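Local structure of succinoglycan biosynthesis protein (Bacillus cereus ATCC 14579, 2QGM) at residues 182-185 with 186-190; 192-195 with 196-199. The protein is of undetermined function but belongs to the erythromycin esterase family and is named for a presumed role in succinoglycan biosynthesis. All blocks are in the same frame, centred on the assembly; numbering follows the deposited sequence.

Interaction 1: residues 182-185 with 186-190; sequences KVID and YVRLH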
ATOM      1  N   LYS A 182       2.444 -16.038  17.219  1.00 19.50           N
ATOM      2  CA  LYS A 182       2.809 -14.764  17.817  1.00 19.93           C
ATOM      3  C   LYS A 182       1.938 -14.565  19.059  1.00 19.65           C
ATOM      4  O   LYS A 182       2.427 -14.186  20.130  1.00 20.28           O
ATOM      5  CB  LYS A 182       2.561 -13.622  16.830  1.00 20.86           C
ATOM      6  CG  LYS A 182       3.167 -12.301  17.262  1.00 24.07           C
ATOM      7  CD  LYS A 182       4.676 -12.335  17.070  1.00 26.45           C
ATOM      8  CE  LYS A 182       5.322 -11.018  17.459  1.00 29.38           C
ATOM      9  NZ  LYS A 182       6.800 -11.066  17.266  1.00 32.32           N
ATOM     10  N   VAL A 183       0.645 -14.843  18.904  1.00 18.18           N
ATOM     11  CA  VAL A 183      -0.331 -14.704  19.987  1.00 18.56           C
ATOM     12  C   VAL A 183      -0.138 -15.781  21.045  1.00 18.37           C
ATOM     13  O   VAL A 183      -0.012 -15.484  22.230  1.00 20.91           O
ATOM     14  CB  VAL A 183      -1.794 -14.829  19.478  1.00 17.14           C
ATOM     15  CG1 VAL A 183      -2.760 -14.648  20.647  1.00 16.53           C
ATOM     16  CG2 VAL A 183      -2.076 -13.797  18.394  1.00 15.92           C
ATOM     17  N   ILE A 184      -0.126 -17.035  20.606  1.00 19.01           N
ATOM     18  CA  ILE A 184       0.034 -18.167  21.513  1.00 18.46           C
ATOM     19  C   ILE A 184       1.291 -18.061  22.374  1.00 20.22           C
ATOM     20  O   ILE A 184       1.241 -18.283  23.586  1.00 21.66           O
ATOM     21  CB  ILE A 184       0.098 -19.508  20.740  1.00 19.08           C
ATOM     22  CG1 ILE A 184      -1.207 -19.753  19.982  1.00 21.83           C
ATOM     23  CG2 ILE A 184       0.340 -20.655  21.718  1.00 17.30           C
ATOM     24  CD1 ILE A 184      -2.412 -19.950  20.872  1.00 27.73           C
ATOM     25  N   ASP A 185       2.417 -17.746  21.739  1.00 20.04           N
ATOM     26  CA  ASP A 185       3.684 -17.619  22.451  1.00 21.43           C
ATOM     27  C   ASP A 185       3.580 -16.588  23.561  1.00 22.53           C
ATOM     28  O   ASP A 185       4.047 -16.817  24.675  1.00 21.70           O
ATOM     29  CB  ASP A 185       4.802 -17.221  21.489  1.00 20.45           C
ATOM     30  CG  ASP A 185       5.179 -18.336  20.543  1.00 22.77           C
ATOM     31  OD1 ASP A 185       4.717 -19.475  20.761  1.00 25.27           O
ATOM     32  OD2 ASP A 185       5.940 -18.083  19.592  1.00 25.42           O
ATOM     33  N   TYR A 186       2.967 -15.448  23.260  1.00 22.61           N
ATOM     34  CA  TYR A 186       2.812 -14.404  24.262  1.00 23.42           C
ATOM     35  C   TYR A 186       1.996 -14.902  25.450  1.00 24.15           C
ATOM     36  O   TYR A 186       2.378 -14.698  26.601  1.00 25.24           O
ATOM     37  CB  TYR A 186       2.129 -13.177  23.658  1.00 24.18           C
ATOM     38  CG  TYR A 186       1.713 -12.173  24.710  1.00 24.78           C
ATOM     39  CD1 TYR A 186       2.653 -11.349  25.322  1.00 26.10           C
ATOM     40  CD2 TYR A 186       0.389 -12.090  25.134  1.00 24.85           C
ATOM     41  CE1 TYR A 186       2.291 -10.466  26.327  1.00 25.74           C
ATOM     42  CE2 TYR A 186       0.011 -11.212  26.144  1.00 26.13           C
ATOM     43  CZ  TYR A 186       0.967 -10.403  26.739  1.00 27.54           C
ATOM     44  OH  TYR A 186       0.606  -9.538  27.748  1.00 28.17           O
ATOM     45  N   VAL A 187       0.872 -15.553  25.165  1.00 24.47           N
ATOM     46  CA  VAL A 187      -0.000 -16.082  26.206  1.00 24.75           C
ATOM     47  C   VAL A 187       0.698 -17.136  27.064  1.00 26.62           C
ATOM     48  O   VAL A 187       0.571 -17.134  28.285  1.00 26.55           O
ATOM     49  CB  VAL A 187      -1.273 -16.705  25.598  1.00 25.31           C
ATOM     50  CG1 VAL A 187      -2.114 -17.367  26.690  1.00 25.61           C
ATOM     51  CG2 VAL A 187      -2.079 -15.630  24.890  1.00 26.60           C
ATOM     52  N   ARG A 188       1.436 -18.034  26.422  1.00 28.02           N
ATOM     53  CA  ARG A 188       2.138 -19.095  27.143  1.00 30.01           C
ATOM     54  C   ARG A 188       3.169 -18.537  28.125  1.00 30.05           C
ATOM     55  O   ARG A 188       3.415 -19.118  29.181  1.00 31.18           O
ATOM     56  CB  ARG A 188       2.835 -20.030  26.150  1.00 29.54           C
ATOM     57  CG  ARG A 188       3.519 -21.232  26.793  1.00 30.72           C
ATOM     58  CD  ARG A 188       4.025 -22.210  25.741  1.00 31.98           C
ATOM     59  NE  ARG A 188       4.967 -21.576  24.824  1.00 34.24           N
ATOM     60  CZ  ARG A 188       4.798 -21.496  23.507  1.00 33.68           C
ATOM     61  NH1 ARG A 188       3.716 -22.013  22.933  1.00 31.45           N
ATOM     62  NH2 ARG A 188       5.714 -20.895  22.764  1.00 33.30           N
ATOM     63  N   LEU A 189       3.756 -17.400  27.770  1.00 29.98           N
ATOM     64  CA  LEU A 189       4.774 -16.771  28.595  1.00 31.71           C
ATOM     65  C   LEU A 189       4.231 -15.801  29.638  1.00 32.36           C
ATOM     66  O   LEU A 189       4.624 -15.845  30.808  1.00 33.80           O
ATOM     67  CB  LEU A 189       5.773 -16.046  27.690  1.00 31.41           C
ATOM     68  CG  LEU A 189       6.885 -15.175  28.278  1.00 32.71           C
ATOM     69  CD1 LEU A 189       7.744 -15.972  29.244  1.00 33.91           C
ATOM     70  CD2 LEU A 189       7.730 -14.643  27.134  1.00 32.96           C
ATOM     71  N   HIS A 190       3.313 -14.939  29.218  1.00 32.93           N
ATOM     72  CA  HIS A 190       2.763 -13.925  30.112  1.00 33.36           C
ATOM     73  C   HIS A 190       1.393 -14.180  30.721  1.00 33.41           C
ATOM     74  O   HIS A 190       1.134 -13.724  31.830  1.00 34.46           O
ATOM     75  CB  HIS A 190       2.765 -12.577  29.388  1.00 33.70           C
ATOM     76  CG  HIS A 190       4.139 -12.068  29.078  1.00 36.05           C
ATOM     77  ND1 HIS A 190       4.945 -11.477  30.026  1.00 36.48           N
ATOM     78  CD2 HIS A 190       4.856 -12.090  27.931  1.00 35.76           C
ATOM     79  CE1 HIS A 190       6.103 -11.152  29.475  1.00 37.29           C
ATOM     80  NE2 HIS A 190       6.075 -11.513  28.206  1.00 37.64           N
TER
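Asp185 and Arg188 form a salt bridge three residues apart on the helix. Asp185 OD1 lies 2.6 Å from Arg188 NH2. The N-H points poorly at its acceptor, at 129°, so as a hydrogen bond this is weak. The two side chains run side by side in the same direction. The carboxylate and guanidinium planes are turned 60° apart, so the charged groups do not meet as a flat, two-pronged pair. The arginine chain is extended as far as CD and then bends at chi3 (58°). This bend folds the guanidinium back over the preceding turn. One face of the guanidinium then sits above Asp185 CA, which is displaced toward the rim of the group. A methyl also meets the guanidinium: Ile184 CG2 reaches Arg188 NH1 at 3.8 Å, and the two side chains cross obliquely.

The apolar contact is between two valines. Val183 CG1 and Val187 CG2 touch loosely at 4.4 Å, one turn apart. Both valines are buried and also pack on Leu237. Ile184 is buried as well. On another side of the helix, Lys182 and Tyr186 pack on helix 253-269, touching Trp255 and Ala256 respectively.

Backbone bonds hold the turn together. Val187 N donates to Val183 O at 3.1 Å, and Arg188 N donates to Ile184 O at 2.9 Å. Leu189 N reaches Asp185 O at 3.2 Å. The bond from Tyr186 N to Lys182 O is long and weak at 3.4 Å.

This is the i to i+4 bonding ladder of an alpha helix, with an i to i+3 salt bridge near the end of helix 177-190. Valines and an isoleucine form its buried side.

Interaction 2: residues 192-195 with 196-199; sequences PDLL and AEVE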
ATOM      1  N   PRO A 192      -0.321 -17.464  31.248  1.00 33.52           N
ATOM      2  CA  PRO A 192      -0.426 -18.925  31.316  1.00 33.36           C
ATOM      3  C   PRO A 192      -1.789 -19.522  31.666  1.00 33.90           C
ATOM      4  O   PRO A 192      -2.079 -20.655  31.287  1.00 34.29           O
ATOM      5  CB  PRO A 192       0.650 -19.295  32.336  1.00 33.18           C
ATOM      6  CG  PRO A 192       0.671 -18.103  33.248  1.00 34.53           C
ATOM      7  CD  PRO A 192       0.637 -16.967  32.253  1.00 33.52           C
ATOM      8  N   ASP A 193      -2.615 -18.774  32.389  1.00 34.45           N
ATOM      9  CA  ASP A 193      -3.924 -19.276  32.774  1.00 34.92           C
ATOM     10  C   ASP A 193      -4.930 -19.283  31.625  1.00 34.34           C
ATOM     11  O   ASP A 193      -6.011 -19.866  31.732  1.00 35.45           O
ATOM     12  CB  ASP A 193      -4.486 -18.454  33.935  1.00 37.56           C
ATOM     13  CG  ASP A 193      -3.702 -18.647  35.224  1.00 40.21           C
ATOM     14  OD1 ASP A 193      -2.478 -18.399  35.220  1.00 41.12           O
ATOM     15  OD2 ASP A 193      -4.311 -19.056  36.239  1.00 42.32           O
ATOM     16  N   LEU A 194      -4.571 -18.645  30.518  1.00 33.00           N
ATOM     17  CA  LEU A 194      -5.459 -18.575  29.365  1.00 31.72           C
ATOM     18  C   LEU A 194      -4.984 -19.427  28.200  1.00 30.51           C
ATOM     19  O   LEU A 194      -5.705 -19.590  27.217  1.00 29.72           O
ATOM     20  CB  LEU A 194      -5.596 -17.126  28.900  1.00 32.28           C
ATOM     21  CG  LEU A 194      -6.024 -16.108  29.955  1.00 33.42           C
ATOM     22  CD1 LEU A 194      -6.013 -14.723  29.340  1.00 33.67           C
ATOM     23  CD2 LEU A 194      -7.404 -16.455  30.488  1.00 34.51           C
ATOM     24  N   LEU A 195      -3.778 -19.970  28.311  1.00 28.36           N
ATOM     25  CA  LEU A 195      -3.210 -20.788  27.247  1.00 27.72           C
ATOM     26  C   LEU A 195      -4.159 -21.866  26.736  1.00 27.85           C
ATOM     27  O   LEU A 195      -4.359 -22.006  25.529  1.00 27.08           O
ATOM     28  CB  LEU A 195      -1.912 -21.432  27.728  1.00 26.29           C
ATOM     29  CG  LEU A 195      -1.124 -22.268  26.720  1.00 26.52           C
ATOM     30  CD1 LEU A 195      -0.865 -21.481  25.440  1.00 24.05           C
ATOM     31  CD2 LEU A 195       0.187 -22.679  27.372  1.00 27.12           C
ATOM     32  N   ALA A 196      -4.742 -22.624  27.656  1.00 27.91           N
ATOM     33  CA  ALA A 196      -5.668 -23.685  27.283  1.00 28.56           C
ATOM     34  C   ALA A 196      -6.800 -23.148  26.419  1.00 28.55           C
ATOM     35  O   ALA A 196      -7.092 -23.688  25.354  1.00 28.59           O
ATOM     36  CB  ALA A 196      -6.240 -24.342  28.537  1.00 27.61           C
ATOM     37  N   GLU A 197      -7.435 -22.080  26.889  1.00 28.89           N
ATOM     38  CA  GLU A 197      -8.550 -21.488  26.172  1.00 29.30           C
ATOM     39  C   GLU A 197      -8.148 -20.895  24.828  1.00 28.15           C
ATOM     40  O   GLU A 197      -8.856 -21.064  23.837  1.00 28.40           O
ATOM     41  CB  GLU A 197      -9.220 -20.419  27.039  1.00 30.41           C
ATOM     42  CG  GLU A 197     -10.347 -19.670  26.350  1.00 32.31           C
ATOM     43  CD  GLU A 197     -11.177 -18.854  27.322  1.00 33.55           C
ATOM     44  OE1 GLU A 197     -10.635 -18.452  28.372  1.00 34.87           O
ATOM     45  OE2 GLU A 197     -12.367 -18.602  27.032  1.00 34.62           O
ATOM     46  N   VAL A 198      -7.015 -20.201  24.790  1.00 27.36           N
ATOM     47  CA  VAL A 198      -6.573 -19.598  23.543  1.00 26.58           C
ATOM     48  C   VAL A 198      -6.267 -20.652  22.482  1.00 25.83           C
ATOM     49  O   VAL A 198      -6.731 -20.549  21.348  1.00 25.49           O
ATOM     50  CB  VAL A 198      -5.326 -18.709  23.754  1.00 25.86           C
ATOM     51  CG1 VAL A 198      -4.866 -18.128  22.420  1.00 26.67           C
ATOM     52  CG2 VAL A 198      -5.654 -17.584  24.725  1.00 25.39           C
ATOM     53  N   GLU A 199      -5.490 -21.667  22.849  1.00 25.88           N
ATOM     54  CA  GLU A 199      -5.135 -22.723  21.906  1.00 26.87           C
ATOM     55  C   GLU A 199      -6.370 -23.449  21.389  1.00 26.25           C
ATOM     56  O   GLU A 199      -6.437 -23.833  20.222  1.00 24.85           O
ATOM     57  CB  GLU A 199      -4.175 -23.715  22.556  1.00 28.89           C
ATOM     58  CG  GLU A 199      -2.806 -23.109  22.822  1.00 32.15           C
ATOM     59  CD  GLU A 199      -1.802 -24.134  23.286  1.00 35.74           C
ATOM     60  OE1 GLU A 199      -1.943 -24.643  24.425  1.00 38.41           O
ATOM     61  OE2 GLU A 199      -0.863 -24.425  22.513  1.00 34.94           O
TER
HETATM   62  O   HOH W   1      -4.393 -22.227  30.508  1.00 36.24           O
HETATM   63  O   HOH W   2      -8.866 -19.764  30.179  1.00 34.89           O
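The carboxylate of Glu199 takes Leu195 over one of its faces. Leu195 CD1 stands above the plane, 3.5 Å from Glu199 CD, and Leu195 CG comes over the same face near OE1. A chi1 of -177° sets the branch of Leu195 beside its carbonyl carbon, on the side where Glu199 lies one turn on. The two side chains cross at a slant. This pair lies on the first turn of helix 195-203, at the N-terminus that follows the short loop. The carboxylate of Glu197 takes a different neighbour. Its OE1 receives a bond from water 2 at 2.8 Å. The same water donates more distantly to Asp193 O, at 3.3 Å, and so links the glutamate to the loop.

Apolar packing is slight. Leu194 CB meets Val198 CG2 at 4.2 Å. Val198 is buried and also touches Val233 of helix 220-236.

The helical bonds begin here. Val198 N donates to Leu194 O at 2.8 Å with an angle of 167°. Glu199 N donates to Leu195 O at 2.9 Å and is similarly straight. For Ala196 N the carbonyl four residues back, Pro192 O, is too far for a direct bond. Water 1 bridges the two: it accepts from Ala196 N and donates to Pro192 O, at 2.9 Å from each.

Overall arrangement
Interaction 1 comes first along the chain and interaction 2 follows directly. The first lies on helix 177-190, the second on the loop and the opening of helix 195-203. The two helices run in opposite senses and form a helical hairpin. The centres are about 9 Å apart, and side chains of the two contacts touch: Ile184 CD1 packs on Val198 CG1 at 3.4 Å, and Arg188 CG on Leu195 CD2 at 3.7 Å. This packing holds the two helices together. The hairpin follows strand 166-171, an outermost strand of the mixed sheet. It packs on helices 220-236 and 253-269. Both contacts lie at the periphery of the fold, their centres about 29 and 35 Å from the chain centre.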